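Local coordinates for Blr6230 protein (Bradyrhizobium diazoefficiens USDA 110, PDB 5NGG) that probably hydrolyses beta-lactam antibiotics as a subclass B3 metallo-beta-lactamase that uses a pair of zinc ions in its active site, at residues 77-81 with 112-116; 103-107 with 144-148. One frame throughout, in Å; residues are numbered along the deposited sequence.

Interaction 1 (77-81 with 112-116); sequences TGMIK and EIKKE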
ATOM      1  N   THR A  77      10.253  11.306  -3.969  1.00 10.28           N
ATOM      2  CA  THR A  77      10.165  11.672  -2.549  1.00 10.54           C
ATOM      3  C   THR A  77       9.938  13.162  -2.357  1.00 11.77           C
ATOM      4  O   THR A  77       9.151  13.553  -1.485  1.00 12.24           O
ATOM      5  CB  THR A  77      11.397  11.171  -1.789  1.00 11.88           C
ATOM      6  OG1 THR A  77      11.513   9.768  -2.021  1.00 12.03           O
ATOM      7  CG2 THR A  77      11.286  11.383  -0.288  1.00 13.94           C
ATOM      8  N   GLY A  78      10.600  13.991  -3.163  1.00 12.17           N
ATOM      9  CA  GLY A  78      10.391  15.421  -3.089  1.00 12.92           C
ATOM     10  C   GLY A  78       8.965  15.844  -3.359  1.00 14.07           C
ATOM     11  O   GLY A  78       8.452  16.724  -2.698  1.00 14.58           O
ATOM     12  N   MET A  79       8.336  15.224  -4.351  1.00 12.46           N
ATOM     13  CA  MET A  79       6.936  15.452  -4.666  1.00 14.25           C
ATOM     14  C   MET A  79       6.024  15.114  -3.477  1.00 12.73           C
ATOM     15  O   MET A  79       5.112  15.852  -3.151  1.00 13.31           O
ATOM     16  CB  MET A  79       6.497  14.665  -5.898  1.00 15.12           C
ATOM     17  CG  MET A  79       5.017  14.781  -6.174  1.00 15.38           C
ATOM     18  SD  MET A  79       4.501  13.884  -7.638  0.80 18.73           S
ATOM     19  CE  MET A  79       5.041  15.020  -8.905  0.80 18.75           C
ATOM     20  N   ILE A  80       6.241  13.960  -2.860  1.00 11.35           N
ATOM     21  CA  ILE A  80       5.448  13.579  -1.702  1.00 11.36           C
ATOM     22  C   ILE A  80       5.615  14.604  -0.582  1.00 11.02           C
ATOM     23  O   ILE A  80       4.628  15.032   0.018  1.00 11.31           O
ATOM     24  CB  ILE A  80       5.813  12.153  -1.222  1.00 11.72           C
ATOM     25  CG1 ILE A  80       5.613  11.084  -2.321  1.00 11.79           C
ATOM     26  CG2 ILE A  80       5.019  11.789   0.021  1.00 12.86           C
ATOM     27  CD1 ILE A  80       4.278  11.076  -3.039  1.00 13.17           C
ATOM     28  N   LYS A  81       6.854  14.995  -0.298  1.00 12.23           N
ATOM     29  CA  LYS A  81       7.105  15.972   0.759  1.00 13.72           C
ATOM     30  C   LYS A  81       6.399  17.296   0.427  1.00 14.68           C
ATOM     31  O   LYS A  81       5.833  17.961   1.319  1.00 15.24           O
ATOM     32  CB  LYS A  81       8.621  16.141   0.974  1.00 15.00           C
ATOM     33  CG  LYS A  81       9.284  14.937   1.637  1.00 17.70           C
ATOM     34  CD  LYS A  81      10.668  15.202   2.201  1.00 21.43           C
ATOM     35  CE  LYS A  81      11.708  15.306   1.133  1.00 23.50           C
ATOM     36  NZ  LYS A  81      13.077  15.413   1.721  1.00 24.12           N
ATOM     37  N   GLU A 112      15.001   8.072   3.233  1.00 10.11           N
ATOM     38  CA  GLU A 112      15.143   9.521   3.259  1.00 11.58           C
ATOM     39  C   GLU A 112      14.279  10.148   4.341  1.00 10.88           C
ATOM     40  O   GLU A 112      14.748  10.982   5.138  1.00 12.50           O
ATOM     41  CB  GLU A 112      14.789  10.109   1.905  1.00 11.78           C
ATOM     42  CG  GLU A 112      14.832  11.621   1.862  1.00 13.81           C
ATOM     43  CD  GLU A 112      14.747  12.197   0.478  1.00 15.61           C
ATOM     44  OE1 GLU A 112      15.131  11.517  -0.499  1.00 18.41           O
ATOM     45  OE2 GLU A 112      14.345  13.371   0.360  1.00 19.81           O
ATOM     46  N   ILE A 113      13.005   9.778   4.360  1.00 10.11           N
ATOM     47  CA  ILE A 113      12.101  10.389   5.325  0.70 12.03           C
ATOM     48  C   ILE A 113      12.462   9.961   6.754  1.00 10.61           C
ATOM     49  O   ILE A 113      12.402  10.779   7.670  1.00 11.69           O
ATOM     50  CB  ILE A 113      10.617  10.172   4.947  0.70 12.34           C
ATOM     51  CG1 ILE A 113      10.304  11.020   3.701  0.70 12.74           C
ATOM     52  CG2 ILE A 113       9.684  10.569   6.091  0.70 12.55           C
ATOM     53  CD1 ILE A 113       9.005  10.700   2.998  0.70 13.11           C
ATOM     54  N   LYS A 114      12.826   8.691   6.962  1.00 11.18           N
ATOM     55  CA  LYS A 114      13.218   8.242   8.285  0.60 16.58           C
ATOM     56  C   LYS A 114      14.423   9.032   8.814  1.00 13.51           C
ATOM     57  O   LYS A 114      14.452   9.434   9.982  1.00 16.07           O
ATOM     58  CB  LYS A 114      13.504   6.746   8.253  0.60 17.32           C
ATOM     59  CG  LYS A 114      13.903   6.175   9.590  0.60 17.83           C
ATOM     60  CD  LYS A 114      13.826   4.667   9.584  0.60 18.22           C
ATOM     61  CE  LYS A 114      14.152   4.152  10.963  0.60 18.97           C
ATOM     62  NZ  LYS A 114      14.477   2.706  10.943  0.60 18.77           N
ATOM     63  N   LYS A 115      15.415   9.238   7.957  1.00 13.71           N
ATOM     64  CA  LYS A 115      16.596   9.990   8.377  0.50 17.05           C
ATOM     65  C   LYS A 115      16.265  11.451   8.692  1.00 15.48           C
ATOM     66  O   LYS A 115      16.748  12.004   9.692  1.00 19.45           O
ATOM     67  CB  LYS A 115      17.689   9.909   7.320  0.50 18.33           C
ATOM     68  CG  LYS A 115      18.998  10.508   7.800  0.50 19.33           C
ATOM     69  CD  LYS A 115      20.182  10.052   6.969  0.50 20.55           C
ATOM     70  CE  LYS A 115      21.442  10.776   7.410  0.50 20.84           C
ATOM     71  N   GLU A 116      15.435  12.062   7.845  1.00 15.11           N
ATOM     72  CA  GLU A 116      15.095  13.488   7.987  1.00 16.17           C
ATOM     73  C   GLU A 116      14.301  13.748   9.261  1.00 15.84           C
ATOM     74  O   GLU A 116      14.466  14.790   9.896  1.00 17.94           O
ATOM     75  CB  GLU A 116      14.299  13.975   6.766  1.00 18.03           C
ATOM     76  CG  GLU A 116      13.839  15.425   6.792  1.00 20.23           C
ATOM     77  CD  GLU A 116      13.144  15.842   5.511  1.00 23.09           C
ATOM     78  OE1 GLU A 116      13.432  15.260   4.439  1.00 27.58           O
ATOM     79  OE2 GLU A 116      12.307  16.766   5.577  1.00 27.87           O
TER
HETATM   80  O   HOH W   1      14.200   9.033  -1.270  1.00 17.86           O
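E112 opens the contact on the 112-116 side with its CB directed at the other helix and an extended chain, chi1 and chi2 both t. This reach places OE2 2.8 Å from K81 NZ, a hydrogen-bonded salt bridge, while E112 CD packs on T77 CG2 at 3.6 Å. Its other oxygen, OE1, accepts a hydrogen bond from water 1 at 2.8 Å; the same water lies 2.9 Å from T77 OG1, so a polar bridge runs beside the direct contact. One residue on, I113 supplies the apolar part: its CD1 meets T77 CG2 at 4.1 Å, and its CG1 lies 4.5 Å from K81 CD, against the aliphatic part of the lysine chain. E116, one turn after E112 (E116 N to E112 O, 3.0 Å), repeats the extended rotamer and closes the network with OE1 2.7 Å from K81 NZ. One ammonium thus serves two carboxylates of an i, i+4 pair. With the local axes 12.1 Å apart and inclined at 56°, the helices do not pack intimately; long side chains span the gap, and only 250 Å² is buried. K81, E112 and E116 are also zinc ligands seen in a structure of this protein, although that zinc is not bound to this chain in the present model; the site is an interhelical Lys-Glu salt-bridge network on one flank of the metallo-beta-lactamase αβ/βα fold.

Interaction 2 (103-107 with 144-148); sequences HLDHT and DLAFP. With ZN (zinc ion), chain C; ZN (zinc ion), chain D.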
ATOM      1  N   HIS A 103       7.839  -3.130  -1.929  1.00  6.74           N
ATOM      2  CA  HIS A 103       8.298  -2.926  -3.303  1.00  6.40           C
ATOM      3  C   HIS A 103       8.656  -1.465  -3.503  1.00  5.91           C
ATOM      4  O   HIS A 103       8.089  -0.591  -2.839  1.00  6.24           O
ATOM      5  CB  HIS A 103       7.223  -3.311  -4.326  1.00  6.79           C
ATOM      6  CG  HIS A 103       6.934  -4.765  -4.395  1.00  7.26           C
ATOM      7  ND1 HIS A 103       5.751  -5.235  -4.898  1.00  7.26           N
ATOM      8  CD2 HIS A 103       7.679  -5.849  -4.064  1.00  8.33           C
ATOM      9  CE1 HIS A 103       5.773  -6.554  -4.882  1.00  7.72           C
ATOM     10  NE2 HIS A 103       6.931  -6.953  -4.378  1.00  8.21           N
ATOM     11  N   LEU A 104       9.593  -1.215  -4.417  1.00  6.58           N
ATOM     12  CA  LEU A 104      10.180   0.128  -4.589  1.00  6.44           C
ATOM     13  C   LEU A 104       9.182   1.241  -4.874  1.00  6.10           C
ATOM     14  O   LEU A 104       9.462   2.378  -4.558  1.00  6.68           O
ATOM     15  CB  LEU A 104      11.252   0.142  -5.669  1.00  7.51           C
ATOM     16  CG  LEU A 104      10.844   0.251  -7.130  1.00  8.34           C
ATOM     17  CD1 LEU A 104      12.049   0.629  -7.994  1.00  9.84           C
ATOM     18  CD2 LEU A 104      10.210  -1.028  -7.618  1.00  9.52           C
ATOM     19  N   ASP A 105       8.032   0.920  -5.485  1.00  6.12           N
ATOM     20  CA  ASP A 105       7.029   1.931  -5.760  1.00  5.94           C
ATOM     21  C   ASP A 105       6.277   2.393  -4.517  1.00  6.30           C
ATOM     22  O   ASP A 105       5.528   3.379  -4.589  1.00  7.10           O
ATOM     23  CB  ASP A 105       6.075   1.498  -6.889  1.00  6.42           C
ATOM     24  CG  ASP A 105       5.385   0.155  -6.689  1.00  6.55           C
ATOM     25  OD1 ASP A 105       6.028  -0.811  -6.193  1.00  7.57           O
ATOM     26  OD2 ASP A 105       4.181   0.108  -7.084  1.00  7.48           O
ATOM     27  N   HIS A 106       6.500   1.719  -3.383  1.00  5.76           N
ATOM     28  CA  HIS A 106       5.911   2.108  -2.099  1.00  5.80           C
ATOM     29  C   HIS A 106       6.948   2.427  -1.024  1.00  5.98           C
ATOM     30  O   HIS A 106       6.607   3.029  -0.009  1.00  8.15           O
ATOM     31  CB  HIS A 106       4.958   1.026  -1.607  1.00  5.93           C
ATOM     32  CG  HIS A 106       3.984   0.609  -2.671  1.00  5.82           C
ATOM     33  ND1 HIS A 106       3.004   1.457  -3.140  1.00  5.96           N
ATOM     34  CD2 HIS A 106       3.948  -0.477  -3.467  1.00  6.40           C
ATOM     35  CE1 HIS A 106       2.392   0.889  -4.163  1.00  6.25           C
ATOM     36  NE2 HIS A 106       2.938  -0.301  -4.378  1.00  6.87           N
ATOM     37  N   THR A 107       8.202   2.032  -1.232  1.00  6.40           N
ATOM     38  CA  THR A 107       9.253   2.171  -0.212  1.00  7.01           C
ATOM     39  C   THR A 107      10.343   3.154  -0.584  1.00  6.94           C
ATOM     40  O   THR A 107      11.287   3.350   0.182  1.00  7.46           O
ATOM     41  CB  THR A 107       9.955   0.826  -0.006  1.00  7.70           C
ATOM     42  OG1 THR A 107      10.565   0.491  -1.255  1.00  7.87           O
ATOM     43  CG2 THR A 107       9.017  -0.288   0.410  1.00  8.99           C
ATOM     44  N   ASP A 144      16.957  -2.241 -11.284  0.60 12.49           N
ATOM     45  CA  ASP A 144      15.865  -1.311 -11.536  0.60 12.44           C
ATOM     46  C   ASP A 144      14.651  -1.555 -10.611  0.60 11.70           C
ATOM     47  O   ASP A 144      13.689  -0.782 -10.647  0.60 11.10           O
ATOM     48  CB  ASP A 144      15.522  -1.279 -13.024  0.60 13.11           C
ATOM     49  CG  ASP A 144      16.656  -0.686 -13.855  0.60 14.28           C
ATOM     50  OD1 ASP A 144      16.886   0.539 -13.783  0.60 16.28           O
ATOM     51  OD2 ASP A 144      17.330  -1.450 -14.573  0.60 14.62           O
ATOM     52  N   LEU A 145      14.710  -2.608  -9.782  1.00  9.71           N
ATOM     53  CA  LEU A 145      13.704  -2.827  -8.739  1.00 10.54           C
ATOM     54  C   LEU A 145      14.261  -2.602  -7.325  1.00  9.54           C
ATOM     55  O   LEU A 145      13.566  -2.796  -6.325  1.00 10.53           O
ATOM     56  CB  LEU A 145      13.109  -4.225  -8.891  1.00 11.54           C
ATOM     57  CG  LEU A 145      12.436  -4.543 -10.237  1.00 12.64           C
ATOM     58  CD1 LEU A 145      12.005  -5.992 -10.270  1.00 13.87           C
ATOM     59  CD2 LEU A 145      11.237  -3.623 -10.482  1.00 13.77           C
ATOM     60  N   ALA A 146      15.506  -2.149  -7.240  1.00  9.75           N
ATOM     61  CA  ALA A 146      16.112  -1.846  -5.956  1.00  9.81           C
ATOM     62  C   ALA A 146      15.621  -0.514  -5.404  1.00  9.18           C
ATOM     63  O   ALA A 146      15.094   0.338  -6.113  1.00 10.72           O
ATOM     64  CB  ALA A 146      17.625  -1.833  -6.106  1.00 12.42           C
ATOM     65  N   PHE A 147      15.803  -0.350  -4.101  1.00  8.52           N
ATOM     66  CA  PHE A 147      15.464   0.913  -3.423  1.00  7.91           C
ATOM     67  C   PHE A 147      16.396   1.129  -2.247  1.00  7.93           C
ATOM     68  O   PHE A 147      17.045   0.184  -1.815  1.00  8.29           O
ATOM     69  CB  PHE A 147      13.992   0.927  -2.990  1.00  8.33           C
ATOM     70  CG  PHE A 147      13.607  -0.187  -2.066  1.00  7.51           C
ATOM     71  CD1 PHE A 147      13.706  -0.051  -0.674  1.00  7.77           C
ATOM     72  CD2 PHE A 147      13.106  -1.380  -2.579  1.00  7.74           C
ATOM     73  CE1 PHE A 147      13.330  -1.079   0.164  1.00  8.15           C
ATOM     74  CE2 PHE A 147      12.710  -2.407  -1.745  1.00  8.92           C
ATOM     75  CZ  PHE A 147      12.823  -2.257  -0.359  1.00  9.22           C
ATOM     76  N   PRO A 148      16.440   2.341  -1.693  1.00  8.08           N
ATOM     77  CA  PRO A 148      17.377   2.563  -0.567  1.00  8.05           C
ATOM     78  C   PRO A 148      16.966   1.774   0.673  1.00  7.81           C
ATOM     79  O   PRO A 148      15.850   1.893   1.150  1.00  8.22           O
ATOM     80  CB  PRO A 148      17.309   4.078  -0.346  1.00  8.86           C
ATOM     81  CG  PRO A 148      16.857   4.635  -1.659  1.00  9.59           C
ATOM     82  CD  PRO A 148      15.872   3.615  -2.170  1.00  9.11           C
TER
HETATM   83 ZN    ZN C 301       2.749  -1.201  -6.216  1.00  7.31          ZN
HETATM   84 ZN    ZN D 302       3.980  -4.196  -5.165  1.00  7.71          ZN
HETATM   85  O   HOH W   2      11.116  -3.529  -5.249  1.00  8.77           O
HETATM   86  O   HOH W   3       4.088  -2.760  -6.330  1.00  7.07           O
HETATM   87  O   HOH W   4      13.926   3.924   1.004  1.00  8.79           O
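T107 lies over one face of the F147 ring: its CB is 4.0 Å from the ring centroid and 18° off the normal, a CH-pi contact, and its OG1 comes within 3.2 Å of F147 CG. The same OG1 makes a weak hydrogen bond to H103 O (3.1 Å), within its own segment. L104 packs against the same segment as T107 does, with CB 3.9 Å from F147 CB, CD2 4.0 Å from L145 CD2 and CD1 3.4 Å from D144 O. L104 sits at an x position of the HxHxDH zinc-binding motif of the metallo-beta-lactamase superfamily, residues 101-106: H103 ND1 (2.1 Å) and water 3 (1.9 Å) bind the zinc of chain D, while D105 OD2, H106 NE2 and water 3 bind that of chain C at 2.1 Å each. H101 and H177 complete the first site's protein ligands, H242 the second's. No direct hydrogen bond joins the segments, but water 2 links L104 N (2.9 Å) to L145 O (2.8 Å), and water 4 donates to T107 O and P148 O, both at 2.8 Å.

From the N terminus, the chain runs through helix 23-30 and strands 41-44 to 65-69 before helix 77-86, then strand 94-98, before reaching the zinc-binding turn at 103-107. Helix 110-117 follows, and there interaction 1 closes its loop, with 30 residues between its segments. The turn at 103-107 lies inside that loop, but its partner at 144-148 comes only after strand 120-124 and helix 128-133, so interaction 2 closes later, across 36 residues. The two loops therefore cross. Interaction 1 ties two helices together; interaction 2 joins the active-site turn to the loop that precedes strand 154-156. Their centres are 14 Å apart and their nearest atoms about 6 Å, without touching; along the chain, helices 104-107 and 110-117 follow each other directly.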